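PDB 1YD7: 2-keto acid:ferredoxin oxidoreductase subunit alpha from Pyrococcus furiosus, which probably serves as the alpha subunit of a 2-oxoglutarate:ferredoxin oxidoreductase, which converts 2-oxoglutarate and CoA to succinyl-CoA while reducing ferredoxin. Local coordinates for residues 23-36 against 160-172. Residues are numbered along the deposited sequence; the frame is centred on the assembly and turned at random.
Sequences IQGDEAIARAAILA and VQEAFDFTIRAFN
Val160 straddles the start of helix 25-36, its CG1 branch 3.7 Å from Ile23 O and its CG2 branch beside Gly25 N; CG1 also meets Ala28 CB. One turn on, Ala163 rests its methyl against both Gly25 O and Ile29 CG1. In Phe164, CG anti to the backbone N (chi1 -171°) carries the ring along helix 25-36 from Ala28 to Leu35: Ala32 CB sits over one face, 4.1 Å from the centroid in a CH-pi contact, while Leu35 CD1 meets the edge in the ring plane, 3.9 Å from CZ. Thr167 OG1 donates to Ala163 O (2.7 Å) and also lies against Ile29 CG1, the two side chains crossing at about a right angle, while CG2 presses against Ile29 O and Ala32 CB. Ile168 adds CG1 beside Ala32 CB, and Phe171 brings CE1 to 3.6 Å from Ala33 CB, with Ala36 CB near CD1. Gly25, Ala28, Ala32 and Ala36 illustrate how small residues let helices pack closely: the axes of segments 25-36 and 160-172 approach to 7.7 Å, crossing at -27°. Ile29 and Thr167 also touch Leu183 of strand 180-185, which places this near-parallel pair against the parallel sheet, a helix layer characteristic of the alpha/beta fold of thiamine diphosphate-binding domains.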
loop_
_atom_site.group_PDB
_atom_site.type_symbol
_atom_site.label_atom_id
_atom_site.label_comp_id
_atom_site.label_asym_id
_atom_site.label_seq_id
_atom_site.Cartn_x
_atom_site.Cartn_y
_atom_site.Cartn_z
ATOM N N ILE A 23 4.720 3.543 16.225
ATOM C CA ILE A 23 4.876 4.018 14.846
ATOM C C ILE A 23 3.645 4.736 14.408
ATOM O O ILE A 23 2.616 4.612 15.042
ATOM C CB ILE A 23 5.178 2.866 13.852
ATOM C CG1 ILE A 23 4.048 1.838 13.832
ATOM C CG2 ILE A 23 6.473 2.168 14.219
ATOM C CD1 ILE A 23 4.261 0.738 12.843
ATOM N N GLN A 24 3.763 5.497 13.325
ATOM C CA GLN A 24 2.627 6.217 12.782
ATOM C C GLN A 24 1.923 5.384 11.706
ATOM O O GLN A 24 2.449 4.352 11.275
ATOM C CB GLN A 24 3.073 7.563 12.225
ATOM C CG GLN A 24 3.490 8.556 13.330
ATOM C CD GLN A 24 3.963 9.864 12.778
ATOM O OE1 GLN A 24 4.985 9.927 12.112
ATOM N NE2 GLN A 24 3.210 10.916 13.033
ATOM N N GLY A 25 0.724 5.832 11.323
ATOM C CA GLY A 25 -0.147 5.108 10.431
ATOM C C GLY A 25 0.489 4.845 9.064
ATOM O O GLY A 25 0.376 3.732 8.548
ATOM N N ASP A 26 1.159 5.851 8.497
ATOM C CA ASP A 26 1.848 5.710 7.216
ATOM C C ASP A 26 2.957 4.658 7.229
ATOM O O ASP A 26 3.125 3.899 6.256
ATOM C CB ASP A 26 2.413 7.050 6.757
ATOM C CG ASP A 26 1.353 7.962 6.229
ATOM O OD1 ASP A 26 0.313 7.436 5.774
ATOM O OD2 ASP A 26 1.544 9.203 6.284
ATOM N N GLU A 27 3.701 4.626 8.332
ATOM C CA GLU A 27 4.778 3.670 8.561
ATOM C C GLU A 27 4.238 2.281 8.723
ATOM O O GLU A 27 4.888 1.322 8.348
ATOM C CB GLU A 27 5.557 4.062 9.826
ATOM C CG GLU A 27 6.702 3.103 10.217
ATOM C CD GLU A 27 7.914 3.153 9.267
ATOM O OE1 GLU A 27 8.066 4.123 8.474
ATOM O OE2 GLU A 27 8.751 2.229 9.370
ATOM N N ALA A 28 3.065 2.163 9.328
ATOM C CA ALA A 28 2.378 0.893 9.443
ATOM C C ALA A 28 1.955 0.370 8.062
ATOM O O ALA A 28 2.140 -0.800 7.774
ATOM C CB ALA A 28 1.161 1.026 10.343
ATOM N N ILE A 29 1.376 1.242 7.243
ATOM C CA ILE A 29 1.065 0.920 5.838
ATOM C C ILE A 29 2.297 0.388 5.076
ATOM O O ILE A 29 2.272 -0.723 4.556
ATOM C CB ILE A 29 0.432 2.138 5.113
ATOM C CG1 ILE A 29 -0.902 2.494 5.755
ATOM C CG2 ILE A 29 0.245 1.858 3.640
ATOM C CD1 ILE A 29 -1.586 3.740 5.154
ATOM N N ALA A 30 3.392 1.136 5.095
ATOM C CA ALA A 30 4.637 0.722 4.450
ATOM C C ALA A 30 5.202 -0.622 4.928
ATOM O O ALA A 30 5.596 -1.477 4.129
ATOM C CB ALA A 30 5.694 1.816 4.621
ATOM N N ARG A 31 5.275 -0.805 6.242
ATOM C CA ARG A 31 5.760 -2.059 6.790
ATOM C C ARG A 31 4.882 -3.250 6.410
ATOM O O ARG A 31 5.396 -4.332 6.112
ATOM C CB ARG A 31 5.863 -1.982 8.307
ATOM C CG ARG A 31 6.933 -1.059 8.769
ATOM C CD ARG A 31 7.243 -1.237 10.276
ATOM N NE ARG A 31 8.092 -0.139 10.764
ATOM C CZ ARG A 31 8.753 -0.136 11.927
ATOM N NH1 ARG A 31 8.752 -1.190 12.735
ATOM N NH2 ARG A 31 9.461 0.928 12.264
ATOM N N ALA A 32 3.570 -3.055 6.484
ATOM C CA ALA A 32 2.601 -4.079 6.095
ATOM C C ALA A 32 2.725 -4.451 4.608
ATOM O O ALA A 32 2.731 -5.628 4.256
ATOM C CB ALA A 32 1.188 -3.601 6.388
ATOM N N ALA A 33 2.803 -3.432 3.758
ATOM C CA ALA A 33 2.912 -3.627 2.319
ATOM C C ALA A 33 4.131 -4.484 2.005
ATOM O O ALA A 33 4.016 -5.500 1.347
ATOM C CB ALA A 33 2.962 -2.294 1.613
ATOM N N ILE A 34 5.272 -4.121 2.582
ATOM C CA ILE A 34 6.508 -4.864 2.415
ATOM C C ILE A 34 6.475 -6.263 2.993
ATOM O O ILE A 34 6.970 -7.215 2.368
ATOM C CB ILE A 34 7.683 -4.053 2.977
ATOM C CG1 ILE A 34 7.936 -2.870 2.036
ATOM C CG2 ILE A 34 8.899 -4.906 3.132
ATOM C CD1 ILE A 34 9.014 -1.963 2.439
ATOM N N LEU A 35 5.920 -6.416 4.186
ATOM C CA LEU A 35 5.786 -7.751 4.766
ATOM C C LEU A 35 4.845 -8.610 3.919
ATOM O O LEU A 35 5.005 -9.824 3.869
ATOM C CB LEU A 35 5.301 -7.705 6.238
ATOM C CG LEU A 35 6.377 -7.340 7.283
ATOM C CD1 LEU A 35 5.718 -6.764 8.536
ATOM C CD2 LEU A 35 7.260 -8.548 7.641
ATOM N N ALA A 36 3.858 -7.977 3.288
ATOM C CA ALA A 36 2.903 -8.686 2.433
ATOM C C ALA A 36 3.485 -9.096 1.064
ATOM O O ALA A 36 2.861 -9.870 0.351
ATOM C CB ALA A 36 1.660 -7.849 2.218
ATOM N N VAL A 160 -3.939 3.046 13.835
ATOM C CA VAL A 160 -2.636 2.586 13.351
ATOM C C VAL A 160 -2.612 1.069 13.237
ATOM O O VAL A 160 -2.073 0.545 12.266
ATOM C CB VAL A 160 -1.465 3.073 14.239
ATOM C CG1 VAL A 160 -0.142 2.518 13.784
ATOM C CG2 VAL A 160 -1.381 4.605 14.265
ATOM N N GLN A 161 -3.171 0.373 14.229
ATOM C CA GLN A 161 -3.321 -1.093 14.172
ATOM C C GLN A 161 -4.090 -1.521 12.901
ATOM O O GLN A 161 -3.687 -2.454 12.213
ATOM C CB GLN A 161 -4.057 -1.607 15.396
ATOM C CG GLN A 161 -4.240 -3.138 15.457
ATOM C CD GLN A 161 -2.937 -3.855 15.612
ATOM O OE1 GLN A 161 -2.193 -3.596 16.552
ATOM N NE2 GLN A 161 -2.643 -4.779 14.692
ATOM N N GLU A 162 -5.176 -0.816 12.602
ATOM C CA GLU A 162 -5.970 -1.067 11.400
ATOM C C GLU A 162 -5.257 -0.695 10.098
ATOM O O GLU A 162 -5.436 -1.375 9.104
ATOM C CB GLU A 162 -7.300 -0.337 11.485
ATOM C CG GLU A 162 -8.230 -0.984 12.481
ATOM C CD GLU A 162 -9.601 -0.352 12.503
ATOM O OE1 GLU A 162 -9.759 0.766 11.971
ATOM O OE2 GLU A 162 -10.526 -1.003 13.039
ATOM N N ALA A 163 -4.470 0.381 10.102
ATOM C CA ALA A 163 -3.599 0.692 8.975
ATOM C C ALA A 163 -2.663 -0.488 8.654
ATOM O O ALA A 163 -2.538 -0.892 7.493
ATOM C CB ALA A 163 -2.807 1.950 9.209
ATOM N N PHE A 164 -2.075 -1.083 9.685
ATOM C CA PHE A 164 -1.298 -2.268 9.490
ATOM C C PHE A 164 -2.122 -3.439 8.926
ATOM O O PHE A 164 -1.820 -3.911 7.822
ATOM C CB PHE A 164 -0.600 -2.708 10.751
ATOM C CG PHE A 164 0.393 -3.808 10.517
ATOM C CD1 PHE A 164 1.654 -3.517 10.028
ATOM C CD2 PHE A 164 0.052 -5.139 10.732
ATOM C CE1 PHE A 164 2.571 -4.530 9.779
ATOM C CE2 PHE A 164 0.959 -6.170 10.454
ATOM C CZ PHE A 164 2.217 -5.847 9.989
ATOM N N ASP A 165 -3.131 -3.884 9.688
ATOM C CA ASP A 165 -3.886 -5.094 9.402
ATOM C C ASP A 165 -4.693 -4.985 8.099
ATOM O O ASP A 165 -4.812 -5.950 7.383
ATOM C CB ASP A 165 -4.878 -5.428 10.534
ATOM C CG ASP A 165 -4.204 -5.817 11.849
ATOM O OD1 ASP A 165 -3.121 -6.436 11.860
ATOM O OD2 ASP A 165 -4.804 -5.518 12.902
ATOM N N PHE A 166 -5.289 -3.827 7.847
ATOM C CA PHE A 166 -6.050 -3.609 6.664
ATOM C C PHE A 166 -5.148 -3.557 5.419
ATOM O O PHE A 166 -5.614 -3.870 4.308
ATOM C CB PHE A 166 -6.880 -2.324 6.743
ATOM C CG PHE A 166 -8.065 -2.374 7.708
ATOM C CD1 PHE A 166 -8.151 -3.292 8.738
ATOM C CD2 PHE A 166 -9.067 -1.438 7.598
ATOM C CE1 PHE A 166 -9.233 -3.273 9.620
ATOM C CE2 PHE A 166 -10.142 -1.426 8.475
ATOM C CZ PHE A 166 -10.216 -2.350 9.484
ATOM N N THR A 167 -3.889 -3.129 5.582
ATOM C CA THR A 167 -2.957 -3.102 4.453
ATOM C C THR A 167 -2.626 -4.559 4.025
ATOM O O THR A 167 -2.690 -4.884 2.842
ATOM C CB THR A 167 -1.696 -2.240 4.742
ATOM O OG1 THR A 167 -2.089 -0.860 4.804
ATOM C CG2 THR A 167 -0.655 -2.389 3.631
ATOM N N ILE A 168 -2.323 -5.422 4.993
ATOM C CA ILE A 168 -2.115 -6.828 4.714
ATOM C C ILE A 168 -3.359 -7.477 4.102
ATOM O O ILE A 168 -3.254 -8.245 3.125
ATOM C CB ILE A 168 -1.649 -7.583 5.964
ATOM C CG1 ILE A 168 -0.193 -7.222 6.259
ATOM C CG2 ILE A 168 -1.777 -9.097 5.769
ATOM C CD1 ILE A 168 0.233 -7.622 7.603
ATOM N N ARG A 169 -4.529 -7.166 4.659
ATOM C CA ARG A 169 -5.759 -7.695 4.141
ATOM C C ARG A 169 -6.002 -7.209 2.712
ATOM O O ARG A 169 -6.511 -7.974 1.899
ATOM C CB ARG A 169 -6.930 -7.383 5.077
ATOM C CG ARG A 169 -8.291 -7.884 4.590
ATOM C CD ARG A 169 -9.225 -8.322 5.742
ATOM N NE ARG A 169 -9.372 -7.326 6.810
ATOM C CZ ARG A 169 -8.954 -7.474 8.077
ATOM N NH1 ARG A 169 -9.164 -6.489 8.935
ATOM N NH2 ARG A 169 -8.317 -8.570 8.510
ATOM N N ALA A 170 -5.622 -5.964 2.391
ATOM C CA ALA A 170 -5.850 -5.429 1.059
ATOM C C ALA A 170 -5.019 -6.166 -0.001
ATOM O O ALA A 170 -5.511 -6.396 -1.083
ATOM C CB ALA A 170 -5.561 -3.955 1.003
ATOM N N PHE A 171 -3.767 -6.499 0.310
ATOM C CA PHE A 171 -2.949 -7.283 -0.602
ATOM C C PHE A 171 -3.560 -8.681 -0.744
ATOM O O PHE A 171 -3.731 -9.161 -1.874
ATOM C CB PHE A 171 -1.476 -7.347 -0.167
ATOM C CG PHE A 171 -0.702 -6.124 -0.524
ATOM C CD1 PHE A 171 -0.465 -5.124 0.423
ATOM C CD2 PHE A 171 -0.243 -5.946 -1.806
ATOM C CE1 PHE A 171 0.192 -3.966 0.085
ATOM C CE2 PHE A 171 0.448 -4.800 -2.151
ATOM C CZ PHE A 171 0.671 -3.797 -1.194
ATOM N N ASN A 172 -3.926 -9.306 0.376
ATOM C CA ASN A 172 -4.550 -10.632 0.326
ATOM C C ASN A 172 -5.810 -10.655 -0.501
ATOM O O ASN A 172 -5.980 -11.581 -1.269
ATOM C CB ASN A 172 -4.819 -11.227 1.702
ATOM C CG ASN A 172 -3.579 -11.653 2.363
ATOM O OD1 ASN A 172 -2.562 -11.743 1.699
ATOM N ND2 ASN A 172 -3.623 -11.901 3.686
#